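Local coordinates for protein carboxypeptidase 1 (Deinococcus radiodurans str. R1, PDB 5GIV) that probably releases amino acids one at a time from the C-terminus of peptides with broad specificity, as a zinc-dependent metallocarboxypeptidase of the M32 family, at residues A[85-90]-A[283-287]. Coordinates in Å, arbitrary orientation, origin at the centre of the assembly. Residue numbers count along the deposited sequence, not the author numbering.
Sequences RMVQVA and GTPLG
Residues 85-90 form a regular turn and a half of helix 81-99, with V89 N hydrogen-bonded to R85 O and A90 N to M86 O, both at 2.8 Å. Against it lies the loop 283-287, where a type I turn runs from T284 to G287, closed by the hydrogen bond G287 N to T284 O, 3.0 Å. Proline fits the second position of this turn, since its ring fixes phi near -61°. T284 OG1 also accepts a hydrogen bond from L286 N (3.2 Å), making an ST turn; the same hydroxyl is hydrogen-bonded to F281 O. The turn is held by its own hydrogen bonds and by R468, and presents P285 and L286 to the helix as two apolar bumps. Closest in backbone are A90 and P285, 5.8 Å between their CA atoms. P285 sits in a hollow between M86, V89 and A90: its CD meets M86 CE at 3.7 Å, its CB lies 3.7 Å from V89 CG1, and its CG 3.8 Å from A90 CB, alanine being small enough to let the ring come close. L286 (m, t), whose CA-to-CB bond points sideways, puts its tip into the hollow between R85, M86 and V89, with L286 CD1 3.4 Å from M86 CG and L286 CD2 3.6 Å from V89 CG2, while R85 CG lies 4.1 Å from L286 CD2. M86 leaves the helix sideways, but its unbranched chain (m, t, p) brings CE close to the turn. W17 of helix 8-36 packs on M86, A90 and P285; R468 hydrogen-bonds to P285 O and, through its own O, to R85 NH2. Away from the zinc site, this is a beta turn docked on a helix face, joining loop 283-287 to helix 81-99 in the largely helical M32 fold.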
loop_
_atom_site.group_PDB
_atom_site.type_symbol
_atom_site.label_atom_id
_atom_site.label_comp_id
_atom_site.label_asym_id
_atom_site.label_seq_id
_atom_site.Cartn_x
_atom_site.Cartn_y
_atom_site.Cartn_z
ATOM N N ARG A 85 -12.442 -29.450 12.724
ATOM C CA ARG A 85 -13.257 -28.301 12.336
ATOM C C ARG A 85 -12.595 -27.497 11.212
ATOM O O ARG A 85 -13.279 -27.037 10.290
ATOM C CB ARG A 85 -13.535 -27.426 13.562
ATOM C CG ARG A 85 -14.294 -26.136 13.280
ATOM C CD ARG A 85 -15.687 -26.346 12.699
ATOM N NE ARG A 85 -16.334 -25.050 12.537
ATOM C CZ ARG A 85 -17.434 -24.819 11.825
ATOM N NH1 ARG A 85 -18.043 -25.808 11.190
ATOM N NH2 ARG A 85 -17.925 -23.585 11.743
ATOM N N MET A 86 -11.268 -27.326 11.260
ATOM C CA MET A 86 -10.571 -26.679 10.150
ATOM C C MET A 86 -10.841 -27.412 8.848
ATOM O O MET A 86 -11.125 -26.795 7.816
ATOM C CB MET A 86 -9.065 -26.632 10.406
ATOM C CG MET A 86 -8.615 -25.644 11.454
ATOM S SD MET A 86 -6.816 -25.643 11.621
ATOM C CE MET A 86 -6.379 -25.224 9.953
ATOM N N VAL A 87 -10.749 -28.744 8.881
ATOM C CA VAL A 87 -11.001 -29.539 7.685
ATOM C C VAL A 87 -12.446 -29.388 7.246
ATOM O O VAL A 87 -12.733 -29.226 6.055
ATOM C CB VAL A 87 -10.632 -31.011 7.951
ATOM C CG1 VAL A 87 -11.087 -31.894 6.806
ATOM C CG2 VAL A 87 -9.132 -31.135 8.152
ATOM N N GLN A 88 -13.377 -29.414 8.198
ATOM C CA GLN A 88 -14.782 -29.246 7.844
ATOM C C GLN A 88 -15.009 -27.888 7.188
ATOM O O GLN A 88 -15.688 -27.785 6.161
ATOM C CB GLN A 88 -15.658 -29.412 9.084
ATOM C CG GLN A 88 -17.139 -29.306 8.794
ATOM C CD GLN A 88 -17.989 -29.340 10.052
ATOM O OE1 GLN A 88 -17.754 -28.590 11.003
ATOM N NE2 GLN A 88 -18.970 -30.237 10.075
ATOM N N VAL A 89 -14.452 -26.831 7.782
ATOM C CA VAL A 89 -14.598 -25.495 7.215
ATOM C C VAL A 89 -13.923 -25.409 5.847
ATOM O O VAL A 89 -14.478 -24.838 4.900
ATOM C CB VAL A 89 -14.044 -24.446 8.198
ATOM C CG1 VAL A 89 -13.863 -23.092 7.506
ATOM C CG2 VAL A 89 -14.972 -24.326 9.415
ATOM N N ALA A 90 -12.713 -25.959 5.724
ATOM C CA ALA A 90 -12.027 -25.948 4.436
ATOM C C ALA A 90 -12.833 -26.679 3.369
ATOM O O ALA A 90 -12.906 -26.227 2.219
ATOM C CB ALA A 90 -10.634 -26.559 4.568
ATOM N N GLY A 283 -3.919 -17.789 9.195
ATOM C CA GLY A 283 -3.399 -18.557 8.086
ATOM C C GLY A 283 -4.105 -19.869 7.859
ATOM O O GLY A 283 -3.634 -20.678 7.048
ATOM N N THR A 284 -5.199 -20.124 8.583
ATOM C CA THR A 284 -6.010 -21.314 8.379
ATOM C C THR A 284 -7.442 -20.918 8.037
ATOM O O THR A 284 -7.813 -19.743 8.155
ATOM C CB THR A 284 -5.988 -22.200 9.623
ATOM O OG1 THR A 284 -6.955 -21.721 10.567
ATOM C CG2 THR A 284 -4.603 -22.192 10.258
ATOM N N PRO A 285 -8.274 -21.863 7.600
ATOM C CA PRO A 285 -9.676 -21.531 7.302
ATOM C C PRO A 285 -10.457 -21.007 8.503
ATOM O O PRO A 285 -11.565 -20.489 8.322
ATOM C CB PRO A 285 -10.255 -22.864 6.808
ATOM C CG PRO A 285 -9.077 -23.632 6.323
ATOM C CD PRO A 285 -7.944 -23.247 7.233
ATOM N N LEU A 286 -9.935 -21.136 9.722
ATOM C CA LEU A 286 -10.643 -20.609 10.877
ATOM C C LEU A 286 -10.217 -19.186 11.229
ATOM O O LEU A 286 -10.815 -18.585 12.125
ATOM C CB LEU A 286 -10.445 -21.537 12.090
ATOM C CG LEU A 286 -10.846 -23.024 11.986
ATOM C CD1 LEU A 286 -10.763 -23.756 13.331
ATOM C CD2 LEU A 286 -12.221 -23.214 11.367
ATOM N N GLY A 287 -9.214 -18.630 10.545
ATOM C CA GLY A 287 -8.633 -17.362 10.952
ATOM C C GLY A 287 -9.301 -16.091 10.448
ATOM O O GLY A 287 -8.674 -15.296 9.734
#